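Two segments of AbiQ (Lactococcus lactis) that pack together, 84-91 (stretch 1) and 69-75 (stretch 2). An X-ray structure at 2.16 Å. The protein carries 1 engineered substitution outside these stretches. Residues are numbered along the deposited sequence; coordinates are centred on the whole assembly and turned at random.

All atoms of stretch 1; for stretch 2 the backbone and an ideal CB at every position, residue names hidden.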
ATOM      1  N   LEU A  84      13.030   8.238  -1.011  1.00 35.11           N
ATOM      2  CA  LEU A  84      12.467   7.882  -2.320  1.00 33.91           C
ATOM      3  C   LEU A  84      10.940   7.890  -2.368  1.00 34.67           C
ATOM      4  O   LEU A  84      10.361   8.024  -3.450  1.00 33.60           O
ATOM      5  CB  LEU A  84      12.989   6.479  -2.694  1.00 34.07           C
ATOM      6  CG  LEU A  84      14.171   6.325  -3.677  1.00 39.07           C
ATOM      7  CD1 LEU A  84      15.264   7.330  -3.449  1.00 39.30           C
ATOM      8  CD2 LEU A  84      14.740   4.923  -3.614  1.00 39.64           C
ATOM      9  N   GLY A  85      10.305   7.706  -1.215  1.00 28.12           N
ATOM     10  CA  GLY A  85       8.851   7.665  -1.131  1.00 26.80           C
ATOM     11  C   GLY A  85       8.293   7.152   0.180  1.00 27.56           C
ATOM     12  O   GLY A  85       9.017   7.088   1.176  1.00 26.41           O
ATOM     13  N   TYR A  86       6.987   6.815   0.193  1.00 24.06           N
ATOM     14  CA  TYR A  86       6.263   6.370   1.397  1.00 25.34           C
ATOM     15  C   TYR A  86       5.270   5.271   1.134  1.00 28.86           C
ATOM     16  O   TYR A  86       4.464   5.362   0.201  1.00 26.37           O
ATOM     17  CB  TYR A  86       5.459   7.533   2.033  1.00 28.45           C
ATOM     18  CG  TYR A  86       6.234   8.825   2.163  1.00 32.76           C
ATOM     19  CD1 TYR A  86       7.144   9.011   3.200  1.00 35.85           C
ATOM     20  CD2 TYR A  86       6.110   9.835   1.209  1.00 33.35           C
ATOM     21  CE1 TYR A  86       7.896  10.180   3.299  1.00 39.42           C
ATOM     22  CE2 TYR A  86       6.862  11.005   1.294  1.00 34.19           C
ATOM     23  CZ  TYR A  86       7.746  11.177   2.347  1.00 45.69           C
ATOM     24  OH  TYR A  86       8.459  12.345   2.474  1.00 49.65           O
ATOM     25  N   LEU A  87       5.241   4.302   2.050  1.00 26.22           N
ATOM     26  CA  LEU A  87       4.264   3.238   2.055  1.00 26.47           C
ATOM     27  C   LEU A  87       3.234   3.620   3.070  1.00 28.23           C
ATOM     28  O   LEU A  87       3.570   3.902   4.217  1.00 27.11           O
ATOM     29  CB  LEU A  87       4.880   1.910   2.453  1.00 27.00           C
ATOM     30  CG  LEU A  87       5.699   1.209   1.442  1.00 32.08           C
ATOM     31  CD1 LEU A  87       6.329   0.022   2.098  1.00 33.63           C
ATOM     32  CD2 LEU A  87       4.844   0.777   0.254  1.00 33.96           C
ATOM     33  N   LEU A  88       1.980   3.635   2.658  1.00 22.92           N
ATOM     34  CA  LEU A  88       0.879   4.035   3.521  1.00 21.62           C
ATOM     35  C   LEU A  88       0.115   2.803   4.017  1.00 22.14           C
ATOM     36  O   LEU A  88      -0.928   2.479   3.478  1.00 19.86           O
ATOM     37  CB  LEU A  88      -0.027   4.964   2.699  1.00 21.96           C
ATOM     38  CG  LEU A  88       0.283   6.473   2.717  1.00 26.76           C
ATOM     39  CD1 LEU A  88       1.637   6.790   2.131  1.00 26.19           C
ATOM     40  CD2 LEU A  88      -0.782   7.233   1.949  1.00 30.99           C
ATOM     41  N   HIS A  89       0.670   2.085   5.014  1.00 17.99           N
ATOM     42  CA  HIS A  89       0.090   0.866   5.627  1.00 17.85           C
ATOM     43  C   HIS A  89      -1.372   1.022   6.023  1.00 24.44           C
ATOM     44  O   HIS A  89      -2.158   0.088   5.839  1.00 23.66           O
ATOM     45  CB  HIS A  89       0.900   0.425   6.860  1.00 18.63           C
ATOM     46  CG  HIS A  89       2.318   0.062   6.573  1.00 21.65           C
ATOM     47  ND1 HIS A  89       2.695  -1.253   6.356  1.00 23.80           N
ATOM     48  CD2 HIS A  89       3.413   0.846   6.492  1.00 22.67           C
ATOM     49  CE1 HIS A  89       4.004  -1.223   6.148  1.00 22.55           C
ATOM     50  NE2 HIS A  89       4.479   0.009   6.226  1.00 22.71           N
ATOM     51  N   HIS A  90      -1.736   2.205   6.560  1.00 21.43           N
ATOM     52  CA  HIS A  90      -3.102   2.535   6.963  1.00 22.17           C
ATOM     53  C   HIS A  90      -4.096   2.531   5.809  1.00 23.17           C
ATOM     54  O   HIS A  90      -5.292   2.402   6.047  1.00 23.43           O
ATOM     55  CB  HIS A  90      -3.147   3.870   7.725  1.00 23.96           C
ATOM     56  CG  HIS A  90      -2.750   5.081   6.935  1.00 27.53           C
ATOM     57  ND1 HIS A  90      -1.452   5.267   6.493  1.00 29.73           N
ATOM     58  CD2 HIS A  90      -3.474   6.183   6.627  1.00 29.61           C
ATOM     59  CE1 HIS A  90      -1.433   6.456   5.914  1.00 28.87           C
ATOM     60  NE2 HIS A  90      -2.621   7.048   5.972  1.00 29.23           N
ATOM     61  N   ASN A  91      -3.610   2.627   4.570  1.00 18.53           N
ATOM     62  CA  ASN A  91      -4.454   2.608   3.365  1.00 18.79           C
ATOM     63  C   ASN A  91      -4.301   1.327   2.544  1.00 22.21           C
ATOM     64  O   ASN A  91      -4.741   1.276   1.386  1.00 21.03           O
ATOM     65  CB  ASN A  91      -4.212   3.838   2.516  1.00 18.26           C
ATOM     66  CG  ASN A  91      -4.698   5.094   3.174  1.00 33.23           C
ATOM     67  OD1 ASN A  91      -5.679   5.110   3.935  1.00 33.52           O
ATOM     68  ND2 ASN A  91      -3.969   6.155   2.958  1.00 25.24           N
ATOM     69  N   UNK A  69       4.019   5.305  12.802  1.00 26.35           N
ATOM     70  CA  UNK A  69       3.283   4.087  13.193  1.00 26.33           C
ATOM     71  C   UNK A  69       2.495   3.469  12.021  1.00 28.08           C
ATOM     72  O   UNK A  69       2.065   2.317  12.095  1.00 27.10           O
ATOM     73  CB  UNK A  69       2.322   4.410  14.339  1.00 26.33           C
ATOM     74  N   UNK A  70       2.300   4.242  10.962  1.00 24.38           N
ATOM     75  CA  UNK A  70       1.423   3.933   9.838  1.00 24.09           C
ATOM     76  C   UNK A  70       2.051   4.086   8.458  1.00 25.05           C
ATOM     77  O   UNK A  70       1.534   3.552   7.493  1.00 22.90           O
ATOM     78  CB  UNK A  70       0.185   4.829   9.914  1.00 24.09           C
ATOM     79  N   UNK A  71       3.141   4.825   8.369  1.00 21.82           N
ATOM     80  CA  UNK A  71       3.832   5.088   7.113  1.00 22.19           C
ATOM     81  C   UNK A  71       5.269   4.589   7.218  1.00 25.51           C
ATOM     82  O   UNK A  71       5.926   4.860   8.228  1.00 22.91           O
ATOM     83  CB  UNK A  71       3.797   6.578   6.769  1.00 22.19           C
ATOM     84  N   UNK A  72       5.742   3.850   6.183  1.00 22.21           N
ATOM     85  CA  UNK A  72       7.141   3.455   6.076  1.00 22.80           C
ATOM     86  C   UNK A  72       7.804   4.363   5.046  1.00 27.69           C
ATOM     87  O   UNK A  72       7.331   4.478   3.915  1.00 26.59           O
ATOM     88  CB  UNK A  72       7.280   1.981   5.690  1.00 22.80           C
ATOM     89  N   UNK A  73       8.932   4.945   5.430  1.00 26.19           N
ATOM     90  CA  UNK A  73       9.739   5.818   4.577  1.00 26.48           C
ATOM     91  C   UNK A  73      10.712   4.983   3.739  1.00 28.69           C
ATOM     92  O   UNK A  73      11.391   4.103   4.257  1.00 26.98           O
ATOM     93  CB  UNK A  73      10.502   6.841   5.421  1.00 26.48           C
ATOM     94  N   UNK A  74      10.734   5.221   2.440  1.00 25.61           N
ATOM     95  CA  UNK A  74      11.582   4.450   1.526  1.00 25.25           C
ATOM     96  C   UNK A  74      12.848   5.224   1.275  1.00 30.84           C
ATOM     97  O   UNK A  74      12.813   6.450   1.196  1.00 30.54           O
ATOM     98  CB  UNK A  74      10.864   4.148   0.209  1.00 25.25           C
ATOM     99  N   UNK A  75      13.971   4.523   1.213  1.00 28.64           N
ATOM    100  CA  UNK A  75      15.275   5.127   0.984  1.00 29.33           C
ATOM    101  C   UNK A  75      15.979   4.412  -0.150  1.00 32.71           C
ATOM    102  O   UNK A  75      15.448   3.433  -0.676  1.00 31.45           O
ATOM    103  CB  UNK A  75      16.127   5.089   2.254  1.00 29.33           C
TER

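Stretch 2 runs antiparallel to stretch 1, the N-to-C directions of the strands 158° apart; along the strand, 71 and 73 face one side and 72 and 74 the other.

Position 69 precedes the strand. Its CA-to-CB bond points away, and no atom of stretch 1 lies within 5.5 Å of the ideal CB, so this contact sets no preference. The residue is R69, which makes no contact here.

At position 70 the CA-to-CB bond points sideways, and the ideal CB of 70 lies 3.8 Å from H90 ND1. A branched or medium-sized side chain could pack beside that ring, and a polar one could address its nitrogen. The deposited residue is I70, whose CG2 packs 3.3 Å from H90 ND1.

Position 71 is a non-hydrogen-bonded partner of L88, with extended angles (-121/133). Its ideal CB lies on the face shared by Y86 and L88, 5.1 Å from both Y86 CB and L88 CA; a compact apolar group, β-branched or otherwise, suits it. V71 (chi1 t) reaches both neighbours, CG1 lying 3.8 Å from Y86 CB and CG2 4.2 Å from L88 CG.

Position 72 pairs with L87 through two backbone hydrogen bonds, its N to L87 O at 2.9 Å and L87 N to its O at 2.8 Å. The ideal CB is 3.5 Å from H89 NE2 and 4.0 Å from L87 CB. A short polar side chain could meet the imidazole, as serine, threonine or perhaps a short acid would; a small apolar one would also fit the leucine. The residue is T72: in the m rotamer, OG1 hydrogen-bonds H89 NE2 at 2.6 Å, at the edge of the ring.

Position 73, opposite Y86, has its ideal CB 4.6 Å from Y86 CD1. Many side chains with an aliphatic portion, including long polar ones, would do. R73 places its CG 4.1 Å from Y86 CD1, near the plane of the ring at its edge.

At position 74, N donates to G85 O (2.8 Å) and O accepts from L84 N (2.8 Å). The ideal CB is 4.3 Å from L84 CB, while G85 has no side chain, leaving space that favours a sizeable apolar group. L74 supplies it: CD2 approaches Y86 N to 3.7 Å and CD1 meets L87 CD1 at 4.0 Å.

At position 75 the CA-to-CB bond points away, the ideal CB lying 5.5 Å from L84 N, so stretch 1 scarcely constrains it. The residue is F75; its backbone O lies 3.4 Å from L84 CD2.

Stretch 2 69-75: RIVTRLF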
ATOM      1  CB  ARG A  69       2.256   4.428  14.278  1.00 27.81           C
ATOM      2  CG  ARG A  69       2.829   4.448  15.681  1.00 37.34           C
ATOM      3  CD  ARG A  69       1.779   4.885  16.676  1.00 36.48           C
ATOM      4  NE  ARG A  69       1.625   6.330  16.672  1.00 44.12           N
ATOM      5  CZ  ARG A  69       0.856   7.011  17.513  1.00 61.02           C
ATOM      6  NH1 ARG A  69       0.138   6.361  18.428  1.00 48.95           N
ATOM      7  NH2 ARG A  69       0.792   8.332  17.454  1.00 44.52           N
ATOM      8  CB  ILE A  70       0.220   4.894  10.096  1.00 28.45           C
ATOM      9  CG1 ILE A  70      -1.061   4.169  10.337  1.00 28.55           C
ATOM     10  CG2 ILE A  70       0.112   6.166   9.273  1.00 31.76           C
ATOM     11  CD1 ILE A  70      -1.191   3.931  11.666  1.00 30.24           C
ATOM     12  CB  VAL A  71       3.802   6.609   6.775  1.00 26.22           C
ATOM     13  CG1 VAL A  71       4.851   6.974   5.725  1.00 26.46           C
ATOM     14  CG2 VAL A  71       2.415   7.061   6.335  1.00 25.49           C
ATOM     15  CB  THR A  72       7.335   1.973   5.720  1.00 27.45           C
ATOM     16  OG1 THR A  72       6.766   1.198   6.746  1.00 30.61           O
ATOM     17  CG2 THR A  72       8.806   1.585   5.643  1.00 24.26           C
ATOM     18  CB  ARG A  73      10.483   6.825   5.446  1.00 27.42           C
ATOM     19  CG  ARG A  73       9.558   7.724   6.245  1.00 37.11           C
ATOM     20  CD  ARG A  73      10.337   8.553   7.235  1.00 47.83           C
ATOM     21  NE  ARG A  73      11.275   9.457   6.568  1.00 56.31           N
ATOM     22  CZ  ARG A  73      12.322  10.015   7.161  1.00 63.21           C
ATOM     23  NH1 ARG A  73      12.595   9.750   8.432  1.00 46.28           N
ATOM     24  NH2 ARG A  73      13.115  10.832   6.482  1.00 46.37           N
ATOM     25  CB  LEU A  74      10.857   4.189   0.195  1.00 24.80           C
ATOM     26  CG  LEU A  74       9.841   3.031   0.060  1.00 28.43           C
ATOM     27  CD1 LEU A  74       9.625   2.228   1.343  1.00 26.23           C
ATOM     28  CD2 LEU A  74       8.541   3.518  -0.547  1.00 30.79           C
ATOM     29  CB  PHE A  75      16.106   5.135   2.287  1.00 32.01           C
ATOM     30  CG  PHE A  75      15.434   5.917   3.394  1.00 34.35           C
ATOM     31  CD1 PHE A  75      15.528   7.305   3.445  1.00 37.81           C
ATOM     32  CD2 PHE A  75      14.658   5.270   4.354  1.00 36.24           C
ATOM     33  CE1 PHE A  75      14.853   8.030   4.435  1.00 38.25           C
ATOM     34  CE2 PHE A  75      14.026   5.993   5.372  1.00 38.64           C
ATOM     35  CZ  PHE A  75      14.129   7.367   5.403  1.00 36.73           C
TER
HETATM   36  O   HOH W   1      11.095   8.826   2.172  1.00 37.87           O
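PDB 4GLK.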